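Local coordinates for uncharacterized protein (Trypanosoma congolense, PDB 4E40) that serves as a cell-surface receptor for the haptoglobin-hemoglobin complex, probably through the elongated helical bundle that forms this part of the protein, at residues Asp134-Lys139 with Thr193-Ile198; Lys127-Asn132 with Thr200-Leu205. One frame throughout, in Å; residues are numbered along the deposited sequence. Where two conformers were deposited one is given.

Interaction 1: Asp134-Lys139 with Thr193-Ile198. Unlike the reference sequence in segment 134-139: Ala137 (reference Val).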
ATOM      1  N   ASP A 134      -2.201  22.683  -0.688  1.00 18.59           N
ATOM      2  CA  ASP A 134      -2.933  23.761   0.026  1.00 21.32           C
ATOM      3  C   ASP A 134      -2.170  25.068  -0.020  1.00 22.22           C
ATOM      4  O   ASP A 134      -2.746  26.135  -0.299  1.00 22.24           O
ATOM      5  CB  ASP A 134      -3.164  23.352   1.477  1.00 22.92           C
ATOM      6  CG  ASP A 134      -4.207  22.298   1.626  1.00 26.73           C
ATOM      7  OD1 ASP A 134      -4.945  21.943   0.675  1.00 27.33           O
ATOM      8  OD2 ASP A 134      -4.311  21.750   2.765  1.00 29.05           O
ATOM      9  N   ALA A 135      -0.857  24.998   0.189  1.00 20.32           N
ATOM     10  CA  ALA A 135      -0.066  26.234   0.269  1.00 22.03           C
ATOM     11  C   ALA A 135       0.002  26.889  -1.084  1.00 22.67           C
ATOM     12  O   ALA A 135      -0.100  28.114  -1.175  1.00 22.84           O
ATOM     13  CB  ALA A 135       1.349  25.942   0.747  1.00 23.93           C
ATOM     14  N   SER A 136       0.286  26.098  -2.112  1.00 21.06           N
ATOM     15  CA  SER A 136       0.339  26.720  -3.441  1.00 20.61           C
ATOM     16  C   SER A 136      -1.033  27.170  -3.930  1.00 19.75           C
ATOM     17  O   SER A 136      -1.106  28.176  -4.656  1.00 20.53           O
ATOM     18  CB  SER A 136       1.109  25.836  -4.429  1.00 22.66           C
ATOM     19  OG  SER A 136       0.399  24.638  -4.661  1.00 22.21           O
ATOM     20  N   ALA A 137      -2.127  26.545  -3.508  1.00 20.37           N
ATOM     21  CA  ALA A 137      -3.444  27.032  -3.896  1.00 18.69           C
ATOM     22  C   ALA A 137      -3.669  28.432  -3.350  1.00 21.36           C
ATOM     23  O   ALA A 137      -4.246  29.254  -4.058  1.00 21.39           O
ATOM     24  CB  ALA A 137      -4.575  26.071  -3.378  1.00 19.55           C
ATOM     25  N   VAL A 138      -3.225  28.664  -2.111  1.00 20.56           N
ATOM     26  CA  VAL A 138      -3.316  30.047  -1.526  1.00 22.17           C
ATOM     27  C   VAL A 138      -2.588  31.009  -2.399  1.00 21.91           C
ATOM     28  O   VAL A 138      -3.114  32.105  -2.749  1.00 22.79           O
ATOM     29  CB  VAL A 138      -2.702  30.111  -0.120  1.00 23.32           C
ATOM     30  CG1 VAL A 138      -2.650  31.565   0.345  1.00 26.13           C
ATOM     31  CG2 VAL A 138      -3.565  29.306   0.817  1.00 24.17           C
ATOM     32  N   LYS A 139      -1.391  30.677  -2.860  1.00 22.54           N
ATOM     33  CA  LYS A 139      -0.659  31.641  -3.686  1.00 22.59           C
ATOM     34  C   LYS A 139      -1.254  31.932  -5.080  1.00 21.23           C
ATOM     35  O   LYS A 139      -1.221  33.071  -5.585  1.00 23.18           O
ATOM     36  CB  LYS A 139       0.783  31.214  -3.848  1.00 22.35           C
ATOM     37  CG  LYS A 139       1.497  31.120  -2.510  1.00 27.29           C
ATOM     38  CD  LYS A 139       2.984  30.936  -2.670  1.00 29.36           C
ATOM     39  CE  LYS A 139       3.687  30.883  -1.308  1.00 32.33           C
ATOM     40  NZ  LYS A 139       5.139  31.161  -1.472  1.00 34.91           N
ATOM     41  N   THR A 193       9.295  24.991  -6.842  1.00 22.23           N
ATOM     42  CA  THR A 193       9.658  23.745  -6.142  1.00 22.88           C
ATOM     43  C   THR A 193       8.471  23.113  -5.419  1.00 21.83           C
ATOM     44  O   THR A 193       8.398  21.897  -5.352  1.00 23.33           O
ATOM     45  CB  THR A 193      10.873  23.956  -5.193  1.00 27.15           C
ATOM     46  OG1 THR A 193      10.476  24.828  -4.139  1.00 33.96           O
ATOM     47  CG2 THR A 193      12.025  24.590  -5.938  1.00 26.68           C
ATOM     48  N   THR A 194       7.529  23.937  -4.942  1.00 21.97           N
ATOM     49  CA  THR A 194       6.297  23.464  -4.352  1.00 21.55           C
ATOM     50  C   THR A 194       5.487  22.633  -5.345  1.00 20.64           C
ATOM     51  O   THR A 194       5.074  21.495  -5.050  1.00 19.99           O
ATOM     52  CB  THR A 194       5.505  24.644  -3.812  1.00 24.20           C
ATOM     53  OG1 THR A 194       6.299  25.299  -2.802  1.00 27.11           O
ATOM     54  CG2 THR A 194       4.203  24.156  -3.184  1.00 23.59           C
ATOM     55  N   PHE A 195       5.357  23.146  -6.554  1.00 21.21           N
ATOM     56  CA  PHE A 195       4.621  22.400  -7.598  1.00 19.09           C
ATOM     57  C   PHE A 195       5.315  21.094  -7.965  1.00 19.78           C
ATOM     58  O   PHE A 195       4.654  20.029  -8.076  1.00 19.34           O
ATOM     59  CB  PHE A 195       4.501  23.226  -8.902  1.00 18.83           C
ATOM     60  CG  PHE A 195       3.621  24.448  -8.827  1.00 18.18           C
ATOM     61  CD1 PHE A 195       2.422  24.536  -8.040  1.00 19.13           C
ATOM     62  CD2 PHE A 195       3.993  25.552  -9.598  1.00 17.19           C
ATOM     63  CE1 PHE A 195       1.625  25.686  -8.080  1.00 18.62           C
ATOM     64  CE2 PHE A 195       3.188  26.671  -9.666  1.00 17.57           C
ATOM     65  CZ  PHE A 195       2.005  26.758  -8.897  1.00 17.74           C
ATOM     66  N   GLN A 196       6.646  21.108  -8.145  1.00 20.99           N
ATOM     67  CA  GLN A 196       7.363  19.886  -8.438  1.00 22.59           C
ATOM     68  C   GLN A 196       7.227  18.877  -7.315  1.00 21.92           C
ATOM     69  O   GLN A 196       7.047  17.691  -7.603  1.00 22.13           O
ATOM     70  CB  GLN A 196       8.848  20.138  -8.731  1.00 28.21           C
ATOM     71  CG  GLN A 196       9.485  18.915  -9.442  1.00 36.13           C
ATOM     72  CD  GLN A 196       8.572  18.246 -10.513  1.00 40.82           C
ATOM     73  OE1 GLN A 196       8.157  17.046 -10.368  1.00 32.15           O
ATOM     74  NE2 GLN A 196       8.217  19.016 -11.580  1.00 43.39           N
ATOM     75  N   SER A 197       7.210  19.354  -6.065  1.00 21.48           N
ATOM     76  CA  SER A 197       7.111  18.416  -4.932  1.00 21.95           C
ATOM     77  C   SER A 197       5.732  17.753  -4.906  1.00 20.44           C
ATOM     78  O   SER A 197       5.585  16.611  -4.511  1.00 19.94           O
ATOM     79  CB  SER A 197       7.399  19.141  -3.611  1.00 26.34           C
ATOM     80  OG  SER A 197       6.225  19.820  -3.214  1.00 35.83           O
ATOM     81  N   ILE A 198       4.685  18.456  -5.349  1.00 18.83           N
ATOM     82  CA  ILE A 198       3.351  17.831  -5.333  1.00 17.71           C
ATOM     83  C   ILE A 198       3.348  16.674  -6.306  1.00 17.89           C
ATOM     84  O   ILE A 198       2.824  15.645  -5.996  1.00 18.15           O
ATOM     85  CB  ILE A 198       2.221  18.817  -5.760  1.00 18.12           C
ATOM     86  CG1 ILE A 198       2.123  19.961  -4.745  1.00 18.33           C
ATOM     87  CG2 ILE A 198       0.885  18.055  -5.876  1.00 18.56           C
ATOM     88  CD1 ILE A 198       1.368  21.180  -5.331  1.00 19.89           C
TER
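Ser136 meets Thr194 and Phe195 where the first torsions set a hydroxyl on one helix and a methyl on the other. At Ser136 a chi1 of 66° lodges OG between the backbone N and the carbonyl carbon, while CB, which points toward the other helix, makes the closest contacts with Thr194 and Phe195. Thr194 turns its methyl rather than its hydroxyl to the contact: with chi1 at -61°, CG2 lies anti to the backbone N and stops 3.7 Å from Ser136 CB. Phe195 reaches the same carbon from further round its helix, its ring standing obliquely to the serine with CE1 3.7 Å from Ser136 CB. Ile198, one turn on from Thr194, extends its chain until CD1 comes within 3.7 Å of Ser136 OG. A single small residue is thus received by three side chains of the segment 193-198. The setting is a bundle of long helices, in which helix 82-147 and helix 192-246 run roughly antiparallel, the short segments crossing at -140° with axes 10.0 Å apart. Leu25 of helix 12-26 touches Ser136, Phe195 and Ile198 and so brings a third helix to the buried contact. Although OG faces hydrocarbon across the interface, it is satisfied within its own helix by a hydrogen bond to Asn132 O. On the partner helix, Ser197 OG donates to Thr194 O over 2.7 Å, and that carbonyl also accepts from Ile198 N.

Interaction 2: Lys127-Asn132 with Thr200-Leu205; sequences KGAKAN and TSLDNL
Ala129 and Ser201 face each other CB to CB at 3.9 Å, which lets two helices of the receptor's antiparallel bundle come close. The axes of the short segments approach to 8.7 Å with an angle of 152° between their directions, and the CA atoms of Ala129 and Ser201 are 5.5 Å apart. Small side chains make such proximity possible, because each backbone is separated from the other by little more than two beta carbons. Leu202 comes to Ala129 from beside the serine: its CB does not point straight at the other helix, but CG lies anti to the carbonyl carbon (chi1 -73°), and the branch carries CD2 to 3.9 Å from Ala129 CB. The methyl of Ala129 therefore meets a serine CB and a leucine methyl that approach from directions roughly at right angles, while Val28 of helix 28-73 touches it as well and Leu202 also packs on Leu35 of that helix.

The polar groups gather at the less buried border. Ser201 OG is hydrogen-bonded to Ser197 O in its own helix and also accepts from a water at 2.8 Å; the water in turn takes a weak bond from Asn132 ND2, giving a tenuous polar bridge between the helices. Asn132 folds back along its helix, and the amide is steadied by donation to the carbonyl of the preceding turn. ND2 sits 2.9 Å from Gly128 O, above the carbonyl plane, whereas Asn132 N reaches the same oxygen from the opposite face.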
ATOM      1  N   LYS A 127       0.716  13.413   3.162  1.00 19.02           N
ATOM      2  CA  LYS A 127       0.814  14.604   4.011  1.00 20.39           C
ATOM      3  C   LYS A 127       1.548  15.686   3.253  1.00 20.64           C
ATOM      4  O   LYS A 127       1.131  16.844   3.266  1.00 21.51           O
ATOM      5  CB  LYS A 127       1.616  14.292   5.296  1.00 22.79           C
ATOM      6  CG  LYS A 127       0.798  13.540   6.299  1.00 29.17           C
ATOM      7  CD  LYS A 127       1.538  13.347   7.621  1.00 34.02           C
ATOM      8  CE  LYS A 127       0.894  12.208   8.419  1.00 40.33           C
ATOM      9  NZ  LYS A 127       1.944  11.676   9.365  1.00 39.07           N
ATOM     10  N   GLY A 128       2.652  15.317   2.592  1.00 19.34           N
ATOM     11  CA  GLY A 128       3.415  16.321   1.819  1.00 19.70           C
ATOM     12  C   GLY A 128       2.681  16.883   0.614  1.00 18.79           C
ATOM     13  O   GLY A 128       2.676  18.128   0.410  1.00 18.85           O
ATOM     14  N   ALA A 129       1.961  16.003  -0.114  1.00 18.54           N
ATOM     15  CA  ALA A 129       1.179  16.464  -1.286  1.00 17.64           C
ATOM     16  C   ALA A 129       0.114  17.433  -0.775  1.00 17.66           C
ATOM     17  O   ALA A 129      -0.043  18.537  -1.352  1.00 19.07           O
ATOM     18  CB  ALA A 129       0.568  15.265  -2.004  1.00 17.85           C
ATOM     19  N   LYS A 130      -0.616  17.081   0.283  1.00 18.69           N
ATOM     20  CA  LYS A 130      -1.636  18.001   0.834  1.00 20.52           C
ATOM     21  C   LYS A 130      -1.055  19.328   1.271  1.00 21.32           C
ATOM     22  O   LYS A 130      -1.620  20.376   0.963  1.00 21.29           O
ATOM     23  CB  LYS A 130      -2.363  17.340   2.012  1.00 22.65           C
ATOM     24  CG  LYS A 130      -3.263  18.326   2.749  1.00 24.56           C
ATOM     25  CD  LYS A 130      -3.958  17.582   3.882  1.00 26.94           C
ATOM     26  CE  LYS A 130      -4.829  18.545   4.696  1.00 29.77           C
ATOM     27  NZ  LYS A 130      -5.743  19.385   3.818  1.00 30.92           N
ATOM     28  N   ALA A 131       0.063  19.311   2.015  1.00 20.67           N
ATOM     29  CA  ALA A 131       0.579  20.564   2.578  1.00 21.01           C
ATOM     30  C   ALA A 131       0.960  21.495   1.425  1.00 21.41           C
ATOM     31  O   ALA A 131       0.671  22.713   1.464  1.00 22.62           O
ATOM     32  CB  ALA A 131       1.777  20.264   3.454  1.00 22.66           C
ATOM     33  N   ASN A 132       1.608  20.923   0.396  1.00 19.34           N
ATOM     34  CA  ASN A 132       2.105  21.735  -0.734  1.00 20.23           C
ATOM     35  C   ASN A 132       0.966  22.148  -1.701  1.00 18.99           C
ATOM     36  O   ASN A 132       0.971  23.281  -2.213  1.00 20.17           O
ATOM     37  CB  ASN A 132       3.211  20.973  -1.453  1.00 19.65           C
ATOM     38  CG  ASN A 132       4.516  21.021  -0.698  1.00 22.41           C
ATOM     39  OD1 ASN A 132       5.139  22.047  -0.617  1.00 26.18           O
ATOM     40  ND2 ASN A 132       4.877  19.936  -0.073  1.00 26.92           N
ATOM     41  N   THR A 200       5.893  14.934  -7.550  1.00 18.94           N
ATOM     42  CA  THR A 200       6.719  13.813  -7.033  1.00 20.49           C
ATOM     43  C   THR A 200       6.024  13.080  -5.897  1.00 18.28           C
ATOM     44  O   THR A 200       6.003  11.814  -5.880  1.00 19.75           O
ATOM     45  CB  THR A 200       8.139  14.263  -6.708  1.00 20.44           C
ATOM     46  OG1 THR A 200       8.140  15.370  -5.829  1.00 27.70           O
ATOM     47  CG2 THR A 200       8.816  14.703  -7.903  1.00 21.22           C
ATOM     48  N   SER A 201       5.432  13.820  -4.977  1.00 18.63           N
ATOM     49  CA  SER A 201       4.735  13.170  -3.827  1.00 17.72           C
ATOM     50  C   SER A 201       3.538  12.363  -4.303  1.00 19.19           C
ATOM     51  O   SER A 201       3.363  11.200  -3.866  1.00 19.28           O
ATOM     52  CB  SER A 201       4.268  14.186  -2.802  1.00 19.45           C
ATOM     53  OG  SER A 201       5.390  14.810  -2.166  1.00 24.08           O
ATOM     54  N   LEU A 202       2.724  12.898  -5.224  1.00 17.57           N
ATOM     55  CA  LEU A 202       1.586  12.124  -5.722  1.00 18.09           C
ATOM     56  C   LEU A 202       2.030  10.882  -6.505  1.00 19.69           C
ATOM     57  O   LEU A 202       1.383   9.832  -6.381  1.00 18.92           O
ATOM     58  CB  LEU A 202       0.716  12.962  -6.667  1.00 18.12           C
ATOM     59  CG  LEU A 202      -0.108  14.021  -5.935  1.00 18.60           C
ATOM     60  CD1 LEU A 202      -0.805  14.931  -6.974  1.00 19.23           C
ATOM     61  CD2 LEU A 202      -1.135  13.427  -4.967  1.00 19.04           C
ATOM     62  N   ASP A 203       3.091  10.995  -7.298  0.50 20.04           N
ATOM     63  CA  ASP A 203       3.549   9.830  -8.078  0.50 21.79           C
ATOM     64  C   ASP A 203       4.189   8.748  -7.160  0.50 20.73           C
ATOM     65  O   ASP A 203       4.031   7.547  -7.387  0.50 22.69           O
ATOM     66  CB  ASP A 203       4.405  10.265  -9.279  0.50 24.51           C
ATOM     67  CG  ASP A 203       3.556  10.943 -10.419  0.50 25.91           C
ATOM     68  OD1 ASP A 203       2.559  10.320 -10.912  0.50 26.51           O
ATOM     69  OD2 ASP A 203       3.871  12.100 -10.856  0.50 31.25           O
ATOM     70  N   ASN A 204       4.812   9.173  -6.079  1.00 20.99           N
ATOM     71  CA  ASN A 204       5.387   8.202  -5.092  1.00 20.72           C
ATOM     72  C   ASN A 204       4.265   7.543  -4.294  1.00 21.45           C
ATOM     73  O   ASN A 204       4.330   6.346  -4.012  1.00 20.14           O
ATOM     74  CB  ASN A 204       6.427   8.871  -4.193  1.00 22.79           C
ATOM     75  CG  ASN A 204       7.746   9.100  -4.933  1.00 29.60           C
ATOM     76  OD1 ASN A 204       8.076   8.320  -5.824  1.00 33.61           O
ATOM     77  ND2 ASN A 204       8.513  10.102  -4.531  1.00 30.83           N
ATOM     78  N   LEU A 205       3.256   8.329  -3.922  1.00 19.18           N
ATOM     79  CA  LEU A 205       2.068   7.834  -3.210  1.00 17.88           C
ATOM     80  C   LEU A 205       1.366   6.760  -4.040  1.00 20.34           C
ATOM     81  O   LEU A 205       1.054   5.692  -3.520  1.00 19.56           O
ATOM     82  CB  LEU A 205       1.169   9.036  -2.886  1.00 17.03           C
ATOM     83  CG  LEU A 205      -0.198   8.744  -2.282  1.00 16.28           C
ATOM     84  CD1 LEU A 205      -0.111   7.853  -0.996  1.00 17.19           C
ATOM     85  CD2 LEU A 205      -0.899  10.046  -1.991  1.00 18.14           C
TER
HETATM   86  O   HOH W   1       4.729  17.562  -1.893  1.00 31.56           O

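From the N terminus the chain passes through helices 12-26 and 28-73 before entering helix 82-147, which supplies segment 127-132 and then, further along, segment 134-139. It next runs through the shorter helices 153-160, 172-180 and 183-187 and returns in helix 192-246. Segment 193-198 comes first on the way back and closes the inner loop in interaction 1; segment 200-205 follows and closes the outer loop in interaction 2, so the former nests inside the latter. The contacts are successive steps of one antiparallel helix pair, their centres about 10 Å apart. Asn132 joins them, its CB packing 3.6 Å from Ile198 CG1.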